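CBS domain-containing protein (PDB 1PVM) is of unknown function but pairs two CBS domains, a module that often binds adenine nucleotides, with a metal-binding zinc ribbon-like domain. Local coordinates at residues B[9-19]-B[119-130]. Sequence-based numbering, arbitrary orientation.
Sequences MRVEKIMNSNF and VGIVTLTDLSRY
Met9 and Ile14 both close on the ring of Tyr130. The Met9 side chain leaves anti to its backbone N (chi1 -180°), which sets CG over one face of the Tyr130 ring, 4.1 Å from its centroid, in a CH-pi contact; the later bends fold Met9 CE back to Tyr130 CE2 at 3.4 Å, with the sulfur 30° off the ring normal, an oblique Met-aromatic contact. Ile14 CG2 meets Tyr130 CE1 at 3.5 Å, while its other branch carries CD1 to Leu127 CD2. An alanine in place of Tyr130 removes the ring that Met9 and Ile14 CG2 pack on, and would probably leave a gap between them and the Met9 thioether freer to turn. Val11 CG1 packs on Val122 CG2 (3.8 Å), and Met15 CE on Val119 CG2. Phe19 approaches the strand backbone obliquely, CD2 lying 3.4 Å from Gly120 CA. At the polar edge a water donates to Ile14 O and Asp126 OD2, and Asp126 forms a capping box with Thr123 (Asp126 N to Thr123 OG1 3.2 Å, Thr123 N to Asp126 OD1 3.0 Å). Asn16 N donates to Ile121 O (2.8 Å, 171°), and Ile121 N returns a longer bond to Asn16 O. Through this single antiparallel bridge the segment leading into strand 21-23 of the first sheet docks on strand 118-123 of the second, consistent with the interlinked halves of a tandem CBS pair.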
loop_
_atom_site.group_PDB
_atom_site.type_symbol
_atom_site.label_atom_id
_atom_site.label_comp_id
_atom_site.label_asym_id
_atom_site.label_seq_id
_atom_site.Cartn_x
_atom_site.Cartn_y
_atom_site.Cartn_z
ATOM N N MET B 9 19.514 -13.495 11.999
ATOM C CA MET B 9 20.074 -12.270 11.435
ATOM C C MET B 9 19.611 -11.082 12.284
ATOM O O MET B 9 18.412 -10.900 12.479
ATOM C CB MET B 9 19.575 -12.107 9.994
ATOM C CG MET B 9 20.082 -10.876 9.273
ATOM S SD MET B 9 21.870 -10.888 9.127
ATOM C CE MET B 9 22.097 -12.274 8.018
ATOM N N ARG B 10 20.537 -10.277 12.804
ATOM C CA ARG B 10 20.113 -9.130 13.604
ATOM C C ARG B 10 19.581 -8.068 12.646
ATOM O O ARG B 10 20.171 -7.825 11.593
ATOM C CB ARG B 10 21.265 -8.575 14.455
ATOM C CG ARG B 10 22.281 -7.723 13.733
ATOM C CD ARG B 10 23.442 -7.352 14.657
ATOM N NE ARG B 10 23.244 -6.117 15.420
ATOM C CZ ARG B 10 23.198 -6.051 16.750
ATOM N NH1 ARG B 10 23.319 -7.152 17.481
ATOM N NH2 ARG B 10 23.073 -4.876 17.355
ATOM N N VAL B 11 18.461 -7.445 13.014
ATOM C CA VAL B 11 17.814 -6.434 12.169
ATOM C C VAL B 11 18.748 -5.371 11.641
ATOM O O VAL B 11 18.658 -4.974 10.482
ATOM C CB VAL B 11 16.706 -5.656 12.898
ATOM C CG1 VAL B 11 15.623 -5.275 11.895
ATOM C CG2 VAL B 11 16.159 -6.441 14.035
ATOM N N GLU B 12 19.617 -4.890 12.519
ATOM C CA GLU B 12 20.577 -3.851 12.191
ATOM C C GLU B 12 21.300 -4.092 10.867
ATOM O O GLU B 12 21.574 -3.150 10.125
ATOM C CB GLU B 12 21.583 -3.738 13.337
ATOM C CG GLU B 12 22.619 -2.649 13.187
ATOM C CD GLU B 12 23.485 -2.523 14.432
ATOM O OE1 GLU B 12 23.982 -3.563 14.922
ATOM O OE2 GLU B 12 23.669 -1.386 14.918
ATOM N N LYS B 13 21.590 -5.353 10.566
ATOM C CA LYS B 13 22.301 -5.717 9.341
ATOM C C LYS B 13 21.482 -5.696 8.050
ATOM O O LYS B 13 22.054 -5.667 6.959
ATOM C CB LYS B 13 22.909 -7.113 9.482
ATOM C CG LYS B 13 23.949 -7.259 10.572
ATOM C CD LYS B 13 24.584 -8.647 10.509
ATOM C CE LYS B 13 25.726 -8.781 11.500
ATOM N NZ LYS B 13 26.778 -7.745 11.279
ATOM N N ILE B 14 20.157 -5.713 8.160
ATOM C CA ILE B 14 19.316 -5.736 6.964
ATOM C C ILE B 14 18.392 -4.537 6.811
ATOM O O ILE B 14 17.711 -4.400 5.796
ATOM C CB ILE B 14 18.455 -7.022 6.919
ATOM C CG1 ILE B 14 17.396 -6.985 8.025
ATOM C CG2 ILE B 14 19.346 -8.243 7.088
ATOM C CD1 ILE B 14 16.528 -8.223 8.091
ATOM N N MET B 15 18.366 -3.678 7.822
ATOM C CA MET B 15 17.523 -2.492 7.796
ATOM C C MET B 15 18.036 -1.498 6.758
ATOM O O MET B 15 19.164 -1.610 6.275
ATOM C CB MET B 15 17.531 -1.818 9.167
ATOM C CG MET B 15 18.860 -1.147 9.486
ATOM S SD MET B 15 18.934 -0.463 11.135
ATOM C CE MET B 15 20.601 0.177 11.175
ATOM N N ASN B 16 17.199 -0.524 6.422
ATOM C CA ASN B 16 17.574 0.509 5.468
ATOM C C ASN B 16 18.048 1.710 6.283
ATOM O O ASN B 16 17.243 2.402 6.905
ATOM C CB ASN B 16 16.367 0.895 4.609
ATOM C CG ASN B 16 16.708 1.927 3.552
ATOM O OD1 ASN B 16 15.856 2.307 2.745
ATOM N ND2 ASN B 16 17.953 2.388 3.549
ATOM N N SER B 17 19.358 1.940 6.283
ATOM C CA SER B 17 19.955 3.041 7.030
ATOM C C SER B 17 19.834 4.368 6.293
ATOM O O SER B 17 20.111 5.428 6.854
ATOM C CB SER B 17 21.434 2.750 7.296
ATOM O OG SER B 17 21.586 1.585 8.085
ATOM N N ASN B 18 19.416 4.303 5.037
ATOM C CA ASN B 18 19.274 5.496 4.218
ATOM C C ASN B 18 17.821 5.970 4.182
ATOM O O ASN B 18 17.349 6.474 3.165
ATOM C CB ASN B 18 19.756 5.202 2.795
ATOM C CG ASN B 18 19.988 6.461 1.984
ATOM O OD1 ASN B 18 20.081 6.413 0.756
ATOM N ND2 ASN B 18 20.096 7.599 2.669
ATOM N N PHE B 19 17.115 5.807 5.293
ATOM C CA PHE B 19 15.718 6.217 5.382
ATOM C C PHE B 19 15.559 7.736 5.301
ATOM O O PHE B 19 16.495 8.491 5.579
ATOM C CB PHE B 19 15.120 5.713 6.694
ATOM C CG PHE B 19 15.748 6.319 7.912
ATOM C CD1 PHE B 19 15.215 7.468 8.490
ATOM C CD2 PHE B 19 16.889 5.757 8.470
ATOM C CE1 PHE B 19 15.812 8.045 9.605
ATOM C CE2 PHE B 19 17.492 6.326 9.582
ATOM C CZ PHE B 19 16.953 7.472 10.152
ATOM N N VAL B 119 17.695 4.490 13.716
ATOM C CA VAL B 119 18.825 4.218 12.836
ATOM C C VAL B 119 18.449 3.623 11.485
ATOM O O VAL B 119 19.295 3.471 10.606
ATOM C CB VAL B 119 19.856 3.303 13.533
ATOM C CG1 VAL B 119 20.479 4.046 14.709
ATOM C CG2 VAL B 119 19.187 2.008 14.007
ATOM N N GLY B 120 17.177 3.290 11.311
ATOM C CA GLY B 120 16.759 2.739 10.038
ATOM C C GLY B 120 15.314 2.315 10.024
ATOM O O GLY B 120 14.579 2.530 10.983
ATOM N N ILE B 121 14.896 1.737 8.906
ATOM C CA ILE B 121 13.542 1.227 8.774
ATOM C C ILE B 121 13.694 -0.172 8.205
ATOM O O ILE B 121 14.537 -0.400 7.336
ATOM C CB ILE B 121 12.678 2.086 7.813
ATOM C CG1 ILE B 121 12.352 3.430 8.475
ATOM C CG2 ILE B 121 11.390 1.336 7.446
ATOM C CD1 ILE B 121 11.466 4.331 7.640
ATOM N N VAL B 122 12.909 -1.111 8.723
ATOM C CA VAL B 122 12.942 -2.488 8.238
ATOM C C VAL B 122 11.549 -2.824 7.695
ATOM O O VAL B 122 10.531 -2.483 8.302
ATOM C CB VAL B 122 13.346 -3.481 9.366
ATOM C CG1 VAL B 122 12.371 -3.394 10.530
ATOM C CG2 VAL B 122 13.420 -4.901 8.810
ATOM N N THR B 123 11.515 -3.472 6.536
ATOM C CA THR B 123 10.260 -3.835 5.884
ATOM C C THR B 123 10.136 -5.338 5.705
ATOM O O THR B 123 11.097 -6.079 5.889
ATOM C CB THR B 123 10.174 -3.234 4.477
ATOM O OG1 THR B 123 11.187 -3.833 3.654
ATOM C CG2 THR B 123 10.376 -1.723 4.515
ATOM N N LEU B 124 8.945 -5.782 5.317
ATOM C CA LEU B 124 8.718 -7.197 5.071
ATOM C C LEU B 124 9.652 -7.667 3.958
ATOM O O LEU B 124 10.132 -8.796 3.982
ATOM C CB LEU B 124 7.267 -7.448 4.650
ATOM C CG LEU B 124 6.965 -8.877 4.179
ATOM C CD1 LEU B 124 7.222 -9.870 5.307
ATOM C CD2 LEU B 124 5.523 -8.960 3.723
ATOM N N THR B 125 9.907 -6.805 2.976
ATOM C CA THR B 125 10.797 -7.183 1.883
ATOM C C THR B 125 12.188 -7.513 2.427
ATOM O O THR B 125 12.792 -8.517 2.038
ATOM C CB THR B 125 10.922 -6.064 0.826
ATOM O OG1 THR B 125 9.625 -5.748 0.307
ATOM C CG2 THR B 125 11.813 -6.526 -0.329
ATOM N N ASP B 126 12.694 -6.665 3.321
ATOM C CA ASP B 126 14.006 -6.890 3.930
ATOM C C ASP B 126 14.004 -8.240 4.643
ATOM O O ASP B 126 14.910 -9.050 4.477
ATOM C CB ASP B 126 14.315 -5.799 4.957
ATOM C CG ASP B 126 14.404 -4.423 4.343
ATOM O OD1 ASP B 126 14.174 -3.433 5.069
ATOM O OD2 ASP B 126 14.714 -4.326 3.138
ATOM N N LEU B 127 12.965 -8.469 5.435
ATOM C CA LEU B 127 12.831 -9.693 6.208
ATOM C C LEU B 127 12.573 -10.951 5.391
ATOM O O LEU B 127 12.937 -12.049 5.814
ATOM C CB LEU B 127 11.701 -9.534 7.226
ATOM C CG LEU B 127 11.832 -8.409 8.252
ATOM C CD1 LEU B 127 10.480 -8.188 8.901
ATOM C CD2 LEU B 127 12.890 -8.753 9.293
ATOM N N SER B 128 11.949 -10.799 4.227
ATOM C CA SER B 128 11.610 -11.949 3.391
ATOM C C SER B 128 12.788 -12.837 3.007
ATOM O O SER B 128 12.594 -13.999 2.658
ATOM C CB SER B 128 10.893 -11.493 2.113
ATOM O OG SER B 128 11.787 -10.888 1.192
ATOM N N ARG B 129 14.001 -12.294 3.057
ATOM C CA ARG B 129 15.184 -13.073 2.699
ATOM C C ARG B 129 15.616 -14.023 3.811
ATOM O O ARG B 129 16.420 -14.934 3.580
ATOM C CB ARG B 129 16.357 -12.145 2.371
ATOM C CG ARG B 129 16.155 -11.252 1.164
ATOM C CD ARG B 129 17.490 -10.741 0.655
ATOM N NE ARG B 129 17.345 -9.910 -0.536
ATOM C CZ ARG B 129 16.857 -8.676 -0.526
ATOM N NH1 ARG B 129 16.465 -8.124 0.617
ATOM N NH2 ARG B 129 16.759 -7.992 -1.659
ATOM N N TYR B 130 15.075 -13.823 5.011
ATOM C CA TYR B 130 15.453 -14.642 6.158
ATOM C C TYR B 130 14.328 -15.409 6.842
ATOM O O TYR B 130 14.543 -16.507 7.346
ATOM C CB TYR B 130 16.160 -13.759 7.187
ATOM C CG TYR B 130 17.276 -12.955 6.566
ATOM C CD1 TYR B 130 17.035 -11.698 6.018
ATOM C CD2 TYR B 130 18.557 -13.494 6.445
ATOM C CE1 TYR B 130 18.040 -10.998 5.355
ATOM C CE2 TYR B 130 19.570 -12.805 5.785
ATOM C CZ TYR B 130 19.306 -11.562 5.242
ATOM O OH TYR B 130 20.304 -10.891 4.578
HETATM O O HOH W 1 17.532 -5.685 3.297
HETATM O O HOH W 2 16.812 -2.217 3.671
#